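Local atomic coordinates of uricase (Bacillus fastidiosus, PDB entry 4R8X), a protein that acts as a urate oxidase (uricase), oxidising urate in the first step of its breakdown to (S)-allantoin. Residues Ala207-Asp212 / Gln261-Asn266; Glu226-Ile231 / Leu253-Arg258; Thr145-Val150 / Val159-Ser164; Lys23-Ile28 / Ala220-Ala225. All blocks are in the same frame, centred on the assembly; numbering follows the deposited sequence.

In the fold
The four contacts run through the part of the subunit built round strands 156-173, 198-208 and 262-271 and helices 225-238 and 244-258. Contacts 1 and 3 are neighbours in one antiparallel sheet, their centres about 11 Å apart, because strand 198-208 pairs with strand 156-173 as well as with 262-271. Contact 2 joins the two helices that follow strand 198-208, and it meets contact 1 where Ile255 and Leu256 pack on Leu262 and Val265. Contact 4 lies beside the start of the first of these helices, its centre about 11 Å from that of contact 2. All four lie away from the predicted urate-binding residues, such as Arg196 and Gln245.

Contact 1: residues Ala207-Asp212 / Gln261-Asn266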
loop_
_atom_site.group_PDB
_atom_site.type_symbol
_atom_site.label_atom_id
_atom_site.label_comp_id
_atom_site.label_asym_id
_atom_site.label_seq_id
_atom_site.Cartn_x
_atom_site.Cartn_y
_atom_site.Cartn_z
ATOM N N ALA D 207 14.324 -26.420 -3.550
ATOM C CA ALA D 207 13.657 -27.697 -3.314
ATOM C C ALA D 207 14.672 -28.695 -2.796
ATOM O O ALA D 207 15.817 -28.676 -3.213
ATOM C CB ALA D 207 13.017 -28.237 -4.594
ATOM N N TYR D 208 14.227 -29.565 -1.896
ATOM C CA TYR D 208 15.065 -30.605 -1.311
ATOM C C TYR D 208 14.930 -31.928 -2.057
ATOM O O TYR D 208 13.826 -32.321 -2.447
ATOM C CB TYR D 208 14.633 -30.859 0.130
ATOM C CG TYR D 208 14.966 -29.778 1.139
ATOM C CD1 TYR D 208 14.139 -28.672 1.314
ATOM C CD2 TYR D 208 16.083 -29.889 1.951
ATOM C CE1 TYR D 208 14.440 -27.694 2.267
ATOM C CE2 TYR D 208 16.389 -28.938 2.901
ATOM C CZ TYR D 208 15.570 -27.833 3.051
ATOM O OH TYR D 208 15.865 -26.880 4.002
ATOM N N GLU D 209 16.052 -32.619 -2.233
ATOM C CA GLU D 209 16.023 -33.995 -2.736
ATOM C C GLU D 209 15.263 -34.890 -1.764
ATOM O O GLU D 209 14.448 -35.718 -2.175
ATOM C CB GLU D 209 17.445 -34.526 -2.941
ATOM C CG GLU D 209 17.518 -35.927 -3.553
ATOM C CD GLU D 209 18.937 -36.448 -3.653
ATOM O OE1 GLU D 209 19.874 -35.719 -3.265
ATOM O OE2 GLU D 209 19.114 -37.590 -4.122
ATOM N N ASN D 210 15.531 -34.705 -0.475
ATOM C CA ASN D 210 14.880 -35.468 0.579
ATOM C C ASN D 210 14.047 -34.511 1.407
ATOM O O ASN D 210 14.578 -33.789 2.249
ATOM C CB ASN D 210 15.919 -36.180 1.453
ATOM C CG ASN D 210 15.291 -37.143 2.440
ATOM O OD1 ASN D 210 14.669 -38.132 2.048
ATOM N ND2 ASN D 210 15.461 -36.867 3.728
ATOM N N GLN D 211 12.746 -34.498 1.141
ATOM C CA GLN D 211 11.848 -33.484 1.679
ATOM C C GLN D 211 11.814 -33.443 3.198
ATOM O O GLN D 211 11.600 -32.385 3.777
ATOM C CB GLN D 211 10.441 -33.656 1.101
ATOM C CG GLN D 211 10.353 -33.304 -0.381
ATOM C CD GLN D 211 8.994 -33.590 -0.989
ATOM O OE1 GLN D 211 8.279 -34.495 -0.554
ATOM N NE2 GLN D 211 8.632 -32.819 -2.008
ATOM N N ASP D 212 12.035 -34.569 3.858
ATOM C CA ASP D 212 12.084 -34.581 5.315
ATOM C C ASP D 212 13.198 -33.703 5.887
ATOM O O ASP D 212 13.130 -33.302 7.050
ATOM C CB ASP D 212 12.208 -36.011 5.851
ATOM C CG ASP D 212 10.933 -36.810 5.679
ATOM O OD1 ASP D 212 9.886 -36.219 5.331
ATOM O OD2 ASP D 212 10.978 -38.036 5.912
ATOM N N GLN D 261 22.195 -31.206 -0.918
ATOM C CA GLN D 261 20.923 -31.880 -0.703
ATOM C C GLN D 261 19.748 -31.159 -1.380
ATOM O O GLN D 261 18.612 -31.633 -1.335
ATOM C CB GLN D 261 20.665 -32.118 0.797
ATOM C CG GLN D 261 20.181 -30.896 1.590
ATOM C CD GLN D 261 21.312 -30.015 2.088
ATOM O OE1 GLN D 261 22.361 -29.903 1.453
ATOM N NE2 GLN D 261 21.097 -29.370 3.228
ATOM N N LEU D 262 20.027 -30.014 -2.002
ATOM C CA LEU D 262 19.017 -29.304 -2.794
ATOM C C LEU D 262 19.060 -29.758 -4.254
ATOM O O LEU D 262 20.138 -29.960 -4.806
ATOM C CB LEU D 262 19.239 -27.787 -2.734
ATOM C CG LEU D 262 19.194 -27.118 -1.364
ATOM C CD1 LEU D 262 19.355 -25.608 -1.509
ATOM C CD2 LEU D 262 17.890 -27.469 -0.655
ATOM N N THR D 263 17.891 -29.921 -4.876
ATOM C CA THR D 263 17.839 -30.308 -6.283
ATOM C C THR D 263 17.793 -29.105 -7.206
ATOM O O THR D 263 18.254 -29.172 -8.344
ATOM C CB THR D 263 16.616 -31.174 -6.604
ATOM O OG1 THR D 263 15.422 -30.465 -6.250
ATOM C CG2 THR D 263 16.682 -32.490 -5.861
ATOM N N GLU D 264 17.232 -28.002 -6.718
ATOM C CA GLU D 264 17.114 -26.810 -7.539
ATOM C C GLU D 264 16.963 -25.553 -6.710
ATOM O O GLU D 264 16.501 -25.584 -5.567
ATOM C CB GLU D 264 15.935 -26.926 -8.515
ATOM C CG GLU D 264 14.567 -26.709 -7.880
ATOM C CD GLU D 264 13.486 -26.326 -8.889
ATOM O OE1 GLU D 264 12.917 -25.218 -8.772
ATOM O OE2 GLU D 264 13.192 -27.134 -9.793
ATOM N N VAL D 265 17.363 -24.442 -7.314
ATOM C CA VAL D 265 17.135 -23.113 -6.767
ATOM C C VAL D 265 16.422 -22.296 -7.835
ATOM O O VAL D 265 16.811 -22.309 -8.993
ATOM C CB VAL D 265 18.467 -22.432 -6.403
ATOM C CG1 VAL D 265 18.210 -21.032 -5.877
ATOM C CG2 VAL D 265 19.212 -23.259 -5.361
ATOM N N ASN D 266 15.380 -21.570 -7.446
ATOM C CA ASN D 266 14.625 -20.785 -8.415
ATOM C C ASN D 266 14.622 -19.310 -8.034
ATOM O O ASN D 266 14.784 -18.957 -6.857
ATOM C CB ASN D 266 13.201 -21.321 -8.592
ATOM C CG ASN D 266 12.507 -21.572 -7.273
ATOM O OD1 ASN D 266 12.136 -20.635 -6.575
ATOM N ND2 ASN D 266 12.325 -22.846 -6.927
HETATM O O HOH W 1 17.338 -32.952 0.736
#
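Ala207 meets Thr263 and Glu264 through both its backbone and its methyl group. Its O accepts a hydrogen bond from Thr263 N (2.9 Å), its N donates to Glu264 O (3.1 Å), and CB rests against Thr263 OG1 at 3.7 Å; a small residue suits this close spacing. Thr263 has OG1 between the backbone N and the carbonyl carbon (chi1 58°), which sends CG2 the other way, to 3.5 Å from Glu209 CA. The branched threonine thus touches two residues of the opposite segment at once. An alanine here would probably leave Glu209 CA and CB without their methyl neighbour and open a gap beside Ala207. Gln261 contributes chiefly its carbonyl: O receives a nearly straight bond from Glu209 N (2.9 Å, 169° at the hydrogen), and a water links the same oxygen to Asn210 N. Beyond the backbone, Leu262 CD2 sits over the centre of one face of the Tyr208 ring, a CH-pi contact at 4.0 Å. The ring's OH bonds to Val223 N, and Gln261 NE2 to Asn221 O. The pairing joins the end of strand 198-208 to the start of strand 262-271, with Leu262 packed on helix 244-258 and Tyr208 on strand 156-173.

Contact 2: residues Glu226-Ile231 / Leu253-Arg258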
loop_
_atom_site.group_PDB
_atom_site.type_symbol
_atom_site.label_atom_id
_atom_site.label_comp_id
_atom_site.label_asym_id
_atom_site.label_seq_id
_atom_site.Cartn_x
_atom_site.Cartn_y
_atom_site.Cartn_z
ATOM N N GLU D 226 18.050 -17.581 5.720
ATOM C CA GLU D 226 19.031 -16.552 6.035
ATOM C C GLU D 226 20.399 -16.871 5.451
ATOM O O GLU D 226 21.143 -15.964 5.055
ATOM C CB GLU D 226 19.135 -16.370 7.549
ATOM C CG GLU D 226 17.925 -15.680 8.167
ATOM C CD GLU D 226 16.787 -16.625 8.543
ATOM O OE1 GLU D 226 15.844 -16.153 9.205
ATOM O OE2 GLU D 226 16.827 -17.822 8.193
ATOM N N GLN D 227 20.736 -18.155 5.403
ATOM C CA GLN D 227 21.995 -18.573 4.789
ATOM C C GLN D 227 21.979 -18.306 3.291
ATOM O O GLN D 227 22.968 -17.848 2.712
ATOM C CB GLN D 227 22.256 -20.053 5.037
ATOM C CG GLN D 227 22.449 -20.403 6.482
ATOM C CD GLN D 227 22.697 -21.883 6.674
ATOM O OE1 GLN D 227 21.786 -22.700 6.530
ATOM N NE2 GLN D 227 23.932 -22.235 6.994
ATOM N N VAL D 228 20.839 -18.579 2.674
ATOM C CA VAL D 228 20.661 -18.357 1.249
ATOM C C VAL D 228 20.745 -16.866 0.934
ATOM O O VAL D 228 21.394 -16.467 -0.036
ATOM C CB VAL D 228 19.331 -18.965 0.772
ATOM C CG1 VAL D 228 19.034 -18.562 -0.655
ATOM C CG2 VAL D 228 19.377 -20.505 0.873
ATOM N N ARG D 229 20.104 -16.044 1.765
ATOM C CA ARG D 229 20.184 -14.589 1.642
ATOM C C ARG D 229 21.644 -14.132 1.714
ATOM O O ARG D 229 22.091 -13.300 0.918
ATOM C CB ARG D 229 19.336 -13.942 2.743
ATOM C CG ARG D 229 19.240 -12.421 2.723
ATOM C CD ARG D 229 20.321 -11.768 3.582
ATOM N NE ARG D 229 20.463 -12.415 4.883
ATOM C CZ ARG D 229 19.644 -12.223 5.912
ATOM N NH1 ARG D 229 18.613 -11.397 5.802
ATOM N NH2 ARG D 229 19.856 -12.858 7.057
ATOM N N ASP D 230 22.391 -14.671 2.672
ATOM C CA ASP D 230 23.804 -14.329 2.816
ATOM C C ASP D 230 24.643 -14.775 1.616
ATOM O O ASP D 230 25.575 -14.071 1.225
ATOM C CB ASP D 230 24.380 -14.898 4.110
ATOM C CG ASP D 230 23.831 -14.212 5.347
ATOM O OD1 ASP D 230 23.236 -13.114 5.220
ATOM O OD2 ASP D 230 23.996 -14.782 6.445
ATOM N N ILE D 231 24.329 -15.934 1.032
ATOM C CA ILE D 231 25.019 -16.354 -0.185
ATOM C C ILE D 231 24.734 -15.362 -1.315
ATOM O O ILE D 231 25.644 -14.899 -1.997
ATOM C CB ILE D 231 24.634 -17.775 -0.613
ATOM C CG1 ILE D 231 25.170 -18.793 0.390
ATOM C CG2 ILE D 231 25.178 -18.088 -2.010
ATOM C CD1 ILE D 231 24.640 -20.187 0.145
ATOM N N LEU D 253 24.194 -21.400 -8.592
ATOM C CA LEU D 253 25.285 -22.378 -8.557
ATOM C C LEU D 253 25.903 -22.458 -7.168
ATOM O O LEU D 253 26.211 -23.545 -6.676
ATOM C CB LEU D 253 26.379 -22.013 -9.574
ATOM C CG LEU D 253 26.038 -22.103 -11.061
ATOM C CD1 LEU D 253 27.188 -21.532 -11.887
ATOM C CD2 LEU D 253 25.719 -23.534 -11.488
ATOM N N THR D 254 26.117 -21.299 -6.555
ATOM C CA THR D 254 26.768 -21.230 -5.248
ATOM C C THR D 254 25.907 -21.881 -4.173
ATOM O O THR D 254 26.417 -22.613 -3.326
ATOM C CB THR D 254 27.118 -19.777 -4.856
ATOM O OG1 THR D 254 27.870 -19.170 -5.916
ATOM C CG2 THR D 254 27.961 -19.759 -3.596
ATOM N N ILE D 255 24.603 -21.621 -4.211
ATOM C CA ILE D 255 23.689 -22.235 -3.246
ATOM C C ILE D 255 23.702 -23.763 -3.397
ATOM O O ILE D 255 23.820 -24.497 -2.418
ATOM C CB ILE D 255 22.243 -21.687 -3.393
ATOM C CG1 ILE D 255 22.173 -20.185 -3.076
ATOM C CG2 ILE D 255 21.296 -22.464 -2.504
ATOM C CD1 ILE D 255 20.926 -19.508 -3.609
ATOM N N LEU D 256 23.591 -24.236 -4.634
ATOM C CA LEU D 256 23.658 -25.667 -4.918
ATOM C C LEU D 256 24.983 -26.300 -4.465
ATOM O O LEU D 256 25.013 -27.444 -3.993
ATOM C CB LEU D 256 23.416 -25.900 -6.406
ATOM C CG LEU D 256 22.001 -25.541 -6.872
ATOM C CD1 LEU D 256 21.874 -25.522 -8.392
ATOM C CD2 LEU D 256 20.963 -26.481 -6.264
ATOM N N ASP D 257 26.075 -25.556 -4.615
ATOM C CA ASP D 257 27.402 -25.999 -4.188
ATOM C C ASP D 257 27.473 -26.184 -2.672
ATOM O O ASP D 257 27.971 -27.200 -2.173
ATOM C CB ASP D 257 28.449 -24.980 -4.648
ATOM C CG ASP D 257 29.823 -25.591 -4.865
ATOM O OD1 ASP D 257 30.020 -26.803 -4.616
ATOM O OD2 ASP D 257 30.720 -24.840 -5.306
ATOM N N ARG D 258 26.974 -25.192 -1.939
ATOM C CA ARG D 258 26.989 -25.242 -0.484
ATOM C C ARG D 258 26.018 -26.271 0.076
ATOM O O ARG D 258 26.257 -26.843 1.145
ATOM C CB ARG D 258 26.655 -23.877 0.107
ATOM C CG ARG D 258 27.662 -22.810 -0.212
ATOM C CD ARG D 258 29.069 -23.224 0.190
ATOM N NE ARG D 258 30.011 -22.160 -0.133
ATOM C CZ ARG D 258 31.227 -22.343 -0.630
ATOM N NH1 ARG D 258 31.680 -23.565 -0.866
ATOM N NH2 ARG D 258 31.994 -21.297 -0.892
#
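Ile231 and Ile255 both hold CG1 anti to the carbonyl carbon (chi1 -68° and -64°). In Ile231, whose CB points at the opposite helix, CG2 is therefore anti to the backbone N, and it meets Thr254 CG2 at 3.6 Å and Ile255 CG1 at 3.8 Å. The extended second torsion carries Ile231 CD1 on to Arg258 CG, 4.0 Å away. At the other end of the patch, Val228 CG1 touches Ile255 CD1 at 3.6 Å, the two side chains crossing at about a right angle. Branched residues suit these places because each offers methyl groups in two directions. The axes of the two short segments approach to 10.1 Å, with 133° between their N-to-C directions. They belong to two helices that follow one sheet strand and precede the next along the chain, as in the T-fold (beta-beta-alpha-alpha-beta-beta) of the uricase family, and both pack on the sheet: Val228 on Ile204 and Trp206, Ile255 on Leu262 and Val265. An alanine in place of Ile231 would probably open a gap between the helices, leaving Thr254 CG2 and Ile255 CG1 without their neighbour. The polar ends turn to other partners. Thr254 OG1 bonds to His250 O within its own helix. Arg258 offers only its aliphatic start to Ile231, while NE forms a salt bridge with Glu30 and NH2 bonds to O of Leu322, at the C-terminus whose residues are crucial for thermostability.

Contact 3: residues Thr145-Val150 / Val159-Ser164; sequences TATVEV and VVEQAS
The flat carboxylate of Glu149 has the methyl CG2 of Val160 standing above its plane, 4.2 Å from Glu149 CD, and each of its oxygens engages a base: OE1 a salt bridge to Arg110, OE2 one to Lys50. Glu161 OE1 lies 4.6 Å from Glu149 OE1 and also pairs with Arg110, so one guanidinium probably offsets the repulsion between two like charges. Both acids belong to the beta hairpin of strands 143-153 and 156-173, where Val160 and Glu161 together face Glu149 in a classic beta bulge. Glu149 O takes a bond from Val160 N at 2.8 Å and a weak one from Glu161 N at 3.4 Å, while Glu149 N donates to Glu161 O. The extra residue of the bulge puts the Val160 side chain on the same side as Glu149, which it crosses at a slant, CG2 coming within 3.7 Å of Glu149 CG. On the opposite face of the sheet, Val150 CG2 meets Val159 CG2 at 4.2 Å; apolar, branched residues suit this side, where Val150 packs on Cys96 and Leu100 of helix 88-102. Gln162 and Ser164 share that face, Gln162 bonding through NE2 to Gln211 O and Ser164 through OG to Glu89. The hairpin thereby connects strand 108-125, which pairs with 143-153, to strand 198-208, which pairs with 156-173. Beyond the bulge, Thr147 and Ala163 form a regular hydrogen-bonded pair with small side chains side by side. One of its bonds is oblique: Thr147 N reaches Ala163 O at 3.1 Å from 41° above the carbonyl plane.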
loop_
_atom_site.group_PDB
_atom_site.type_symbol
_atom_site.label_atom_id
_atom_site.label_comp_id
_atom_site.label_asym_id
_atom_site.label_seq_id
_atom_site.Cartn_x
_atom_site.Cartn_y
_atom_site.Cartn_z
ATOM N N THR D 145 9.684 -17.772 3.505
ATOM C CA THR D 145 8.437 -18.322 2.999
ATOM C C THR D 145 8.489 -19.854 2.976
ATOM O O THR D 145 9.567 -20.453 2.948
ATOM C CB THR D 145 8.128 -17.808 1.570
ATOM O OG1 THR D 145 9.181 -18.208 0.681
ATOM C CG2 THR D 145 8.007 -16.278 1.562
ATOM N N ALA D 146 7.313 -20.478 3.008
ATOM C CA ALA D 146 7.202 -21.925 2.814
ATOM C C ALA D 146 5.791 -22.305 2.402
ATOM O O ALA D 146 4.835 -21.607 2.728
ATOM C CB ALA D 146 7.618 -22.675 4.080
ATOM N N THR D 147 5.681 -23.417 1.678
ATOM C CA THR D 147 4.399 -24.029 1.358
ATOM C C THR D 147 4.541 -25.520 1.548
ATOM O O THR D 147 5.552 -26.105 1.165
ATOM C CB THR D 147 3.993 -23.777 -0.111
ATOM O OG1 THR D 147 3.744 -22.383 -0.307
ATOM C CG2 THR D 147 2.731 -24.529 -0.477
ATOM N N VAL D 148 3.541 -26.130 2.173
ATOM C CA VAL D 148 3.459 -27.583 2.186
ATOM C C VAL D 148 2.043 -28.006 1.857
ATOM O O VAL D 148 1.089 -27.492 2.422
ATOM C CB VAL D 148 3.868 -28.181 3.551
ATOM C CG1 VAL D 148 3.764 -29.712 3.497
ATOM C CG2 VAL D 148 5.283 -27.776 3.910
ATOM N N GLU D 149 1.897 -28.933 0.910
ATOM C CA GLU D 149 0.597 -29.520 0.649
ATOM C C GLU D 149 0.721 -31.032 0.803
ATOM O O GLU D 149 1.637 -31.652 0.252
ATOM C CB GLU D 149 0.062 -29.150 -0.741
ATOM C CG GLU D 149 -1.352 -29.668 -0.998
ATOM C CD GLU D 149 -2.020 -29.089 -2.237
ATOM O OE1 GLU D 149 -1.529 -28.096 -2.793
ATOM O OE2 GLU D 149 -3.057 -29.625 -2.654
ATOM N N VAL D 150 -0.187 -31.603 1.586
ATOM C CA VAL D 150 -0.196 -33.033 1.837
ATOM C C VAL D 150 -1.506 -33.607 1.308
ATOM O O VAL D 150 -2.571 -33.026 1.517
ATOM C CB VAL D 150 -0.034 -33.330 3.340
ATOM C CG1 VAL D 150 -0.105 -34.848 3.597
ATOM C CG2 VAL D 150 1.294 -32.798 3.837
ATOM N N VAL D 159 3.506 -35.818 0.817
ATOM C CA VAL D 159 3.715 -34.420 0.457
ATOM C C VAL D 159 3.658 -34.290 -1.055
ATOM O O VAL D 159 4.421 -34.950 -1.765
ATOM C CB VAL D 159 5.073 -33.933 0.958
ATOM C CG1 VAL D 159 5.372 -32.533 0.422
ATOM C CG2 VAL D 159 5.095 -33.961 2.476
ATOM N N VAL D 160 2.722 -33.492 -1.554
ATOM C CA VAL D 160 2.594 -33.315 -2.998
ATOM C C VAL D 160 3.177 -31.991 -3.469
ATOM O O VAL D 160 3.424 -31.809 -4.655
ATOM C CB VAL D 160 1.137 -33.505 -3.491
ATOM C CG1 VAL D 160 0.691 -34.962 -3.304
ATOM C CG2 VAL D 160 0.204 -32.553 -2.785
ATOM N N GLU D 161 3.410 -31.067 -2.540
ATOM C CA GLU D 161 4.210 -29.882 -2.841
ATOM C C GLU D 161 4.961 -29.431 -1.599
ATOM O O GLU D 161 4.389 -29.380 -0.521
ATOM C CB GLU D 161 3.362 -28.724 -3.373
ATOM C CG GLU D 161 4.209 -27.459 -3.601
ATOM C CD GLU D 161 3.491 -26.345 -4.341
ATOM O OE1 GLU D 161 2.316 -26.525 -4.725
ATOM O OE2 GLU D 161 4.120 -25.282 -4.548
ATOM N N GLN D 162 6.240 -29.115 -1.761
ATOM C CA GLN D 162 7.028 -28.494 -0.704
ATOM C C GLN D 162 7.819 -27.343 -1.314
ATOM O O GLN D 162 8.506 -27.527 -2.314
ATOM C CB GLN D 162 7.959 -29.508 -0.035
ATOM C CG GLN D 162 8.697 -29.000 1.198
ATOM C CD GLN D 162 9.699 -30.016 1.710
ATOM O OE1 GLN D 162 10.667 -30.332 1.028
ATOM N NE2 GLN D 162 9.461 -30.549 2.907
ATOM N N ALA D 163 7.689 -26.152 -0.730
ATOM C CA ALA D 163 8.446 -24.983 -1.165
ATOM C C ALA D 163 9.100 -24.310 0.033
ATOM O O ALA D 163 8.552 -24.329 1.137
ATOM C CB ALA D 163 7.534 -23.991 -1.895
ATOM N N SER D 164 10.256 -23.706 -0.210
ATOM C CA SER D 164 11.011 -22.964 0.792
ATOM C C SER D 164 11.561 -21.752 0.083
ATOM O O SER D 164 11.996 -21.846 -1.063
ATOM C CB SER D 164 12.201 -23.774 1.312
ATOM O OG SER D 164 11.770 -25.009 1.831
#

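Contact 4: residues Lys23-Ile28 / Ala220-Ala225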
loop_
_atom_site.group_PDB
_atom_site.type_symbol
_atom_site.label_atom_id
_atom_site.label_comp_id
_atom_site.label_asym_id
_atom_site.label_seq_id
_atom_site.Cartn_x
_atom_site.Cartn_y
_atom_site.Cartn_z
ATOM N N LYS D 23 19.168 -24.938 15.849
ATOM C CA LYS D 23 20.601 -24.860 16.142
ATOM C C LYS D 23 21.354 -25.894 15.328
ATOM O O LYS D 23 20.801 -26.935 15.009
ATOM C CB LYS D 23 20.870 -25.155 17.621
ATOM C CG LYS D 23 20.365 -24.119 18.600
ATOM C CD LYS D 23 20.784 -24.494 20.013
ATOM C CE LYS D 23 20.283 -23.487 21.027
ATOM N NZ LYS D 23 20.609 -23.918 22.413
ATOM N N GLY D 24 22.618 -25.628 15.015
ATOM C CA GLY D 24 23.453 -26.632 14.373
ATOM C C GLY D 24 23.366 -26.663 12.859
ATOM O O GLY D 24 23.515 -27.717 12.235
ATOM N N LEU D 25 23.124 -25.504 12.261
ATOM C CA LEU D 25 23.101 -25.399 10.811
ATOM C C LEU D 25 24.501 -25.610 10.235
ATOM O O LEU D 25 25.496 -25.525 10.954
ATOM C CB LEU D 25 22.528 -24.046 10.394
ATOM C CG LEU D 25 21.110 -23.769 10.908
ATOM C CD1 LEU D 25 20.684 -22.322 10.652
ATOM C CD2 LEU D 25 20.115 -24.748 10.284
ATOM N N LYS D 26 24.576 -25.894 8.941
ATOM C CA LYS D 26 25.858 -26.115 8.283
ATOM C C LYS D 26 26.638 -24.806 8.208
ATOM O O LYS D 26 26.095 -23.776 7.808
ATOM C CB LYS D 26 25.632 -26.672 6.876
ATOM C CG LYS D 26 26.900 -26.996 6.099
ATOM C CD LYS D 26 26.570 -27.303 4.645
ATOM C CE LYS D 26 27.595 -28.225 4.018
ATOM N NZ LYS D 26 27.471 -29.609 4.552
ATOM N N GLN D 27 27.907 -24.842 8.602
ATOM C CA GLN D 27 28.768 -23.673 8.465
ATOM C C GLN D 27 29.181 -23.495 7.009
ATOM O O GLN D 27 29.598 -24.452 6.355
ATOM C CB GLN D 27 30.004 -23.795 9.360
ATOM C CG GLN D 27 29.689 -23.772 10.846
ATOM C CD GLN D 27 30.881 -23.372 11.691
ATOM O OE1 GLN D 27 30.741 -22.654 12.682
ATOM N NE2 GLN D 27 32.065 -23.829 11.300
ATOM N N ILE D 28 29.034 -22.275 6.500
ATOM C CA ILE D 28 29.448 -21.944 5.136
ATOM C C ILE D 28 30.227 -20.632 5.128
ATOM O O ILE D 28 30.029 -19.795 6.015
ATOM C CB ILE D 28 28.245 -21.859 4.161
ATOM C CG1 ILE D 28 27.263 -20.752 4.563
ATOM C CG2 ILE D 28 27.539 -23.212 4.057
ATOM C CD1 ILE D 28 26.198 -20.504 3.527
ATOM N N ALA D 220 21.716 -30.059 10.472
ATOM C CA ALA D 220 22.864 -30.038 9.575
ATOM C C ALA D 220 22.412 -30.125 8.119
ATOM O O ALA D 220 23.121 -29.682 7.216
ATOM C CB ALA D 220 23.812 -31.166 9.900
ATOM N N ASN D 221 21.232 -30.701 7.903
ATOM C CA ASN D 221 20.672 -30.846 6.566
ATOM C C ASN D 221 19.576 -29.842 6.244
ATOM O O ASN D 221 18.983 -29.908 5.164
ATOM C CB ASN D 221 20.111 -32.248 6.369
ATOM C CG ASN D 221 21.159 -33.311 6.531
ATOM O OD1 ASN D 221 22.338 -33.080 6.267
ATOM N ND2 ASN D 221 20.738 -34.487 6.973
ATOM N N TYR D 222 19.290 -28.938 7.184
ATOM C CA TYR D 222 18.285 -27.900 6.975
ATOM C C TYR D 222 18.924 -26.660 6.389
ATOM O O TYR D 222 19.932 -26.173 6.904
ATOM C CB TYR D 222 17.575 -27.524 8.281
ATOM C CG TYR D 222 16.502 -26.475 8.043
ATOM C CD1 TYR D 222 15.298 -26.830 7.444
ATOM C CD2 TYR D 222 16.704 -25.126 8.364
ATOM C CE1 TYR D 222 14.314 -25.904 7.190
ATOM C CE2 TYR D 222 15.717 -24.181 8.108
ATOM C CZ TYR D 222 14.526 -24.577 7.508
ATOM O OH TYR D 222 13.537 -23.657 7.259
ATOM N N VAL D 223 18.329 -26.149 5.318
ATOM C CA VAL D 223 18.830 -24.939 4.686
ATOM C C VAL D 223 18.038 -23.740 5.195
ATOM O O VAL D 223 16.870 -23.576 4.868
ATOM C CB VAL D 223 18.738 -25.028 3.151
ATOM C CG1 VAL D 223 19.325 -23.776 2.506
ATOM C CG2 VAL D 223 19.468 -26.269 2.653
ATOM N N ALA D 224 18.678 -22.901 6.000
ATOM C CA ALA D 224 18.023 -21.698 6.500
ATOM C C ALA D 224 17.993 -20.626 5.417
ATOM O O ALA D 224 19.012 -20.366 4.759
ATOM C CB ALA D 224 18.728 -21.179 7.749
ATOM N N ALA D 225 16.823 -20.018 5.225
ATOM C CA ALA D 225 16.667 -18.938 4.243
ATOM C C ALA D 225 17.685 -17.824 4.464
ATOM O O ALA D 225 18.142 -17.204 3.515
ATOM C CB ALA D 225 15.234 -18.378 4.260
HETATM O O HOH W 2 22.402 -25.420 7.032
HETATM O O HOH W 3 25.852 -30.202 6.754
#
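Leu25 carries the apolar part of this contact with its two methyl groups. CD1 rests on Ala224 CB at 3.7 Å, and CD2 comes in at the edge of the Tyr222 ring, in its plane, 3.9 Å from Tyr222 CD2. The forked end of a leucine suits a place between two such neighbours. With CG anti to the carbonyl carbon (chi1 -58°), Leu25 runs side by side with Tyr222, pointing the same way, its end nearer the 220-225 segment than its CB. Waters complete the contact. One accepts from Lys26 N at 2.9 Å and donates to Tyr222 O at 2.6 Å; another bridges Lys26 NZ and Ala220 O, 2.8 Å from each, so the lysine spans the gap through solvent. Gly24, with O packed near Ala220, has a positive phi of 87° at which a side chain would jam against the preceding carbonyl. Farther out, Tyr222 OH bonds to Glu89, and Leu25 is tied by a backbone bond to Thr34. Ala224 is the N-cap residue of helix 225-238, and its N donates to Gln227 OE1. The 23-28 loop, between strands 22-23 and 35-36, thus runs beside the start of that helix, where Ile28 packs on Ile231.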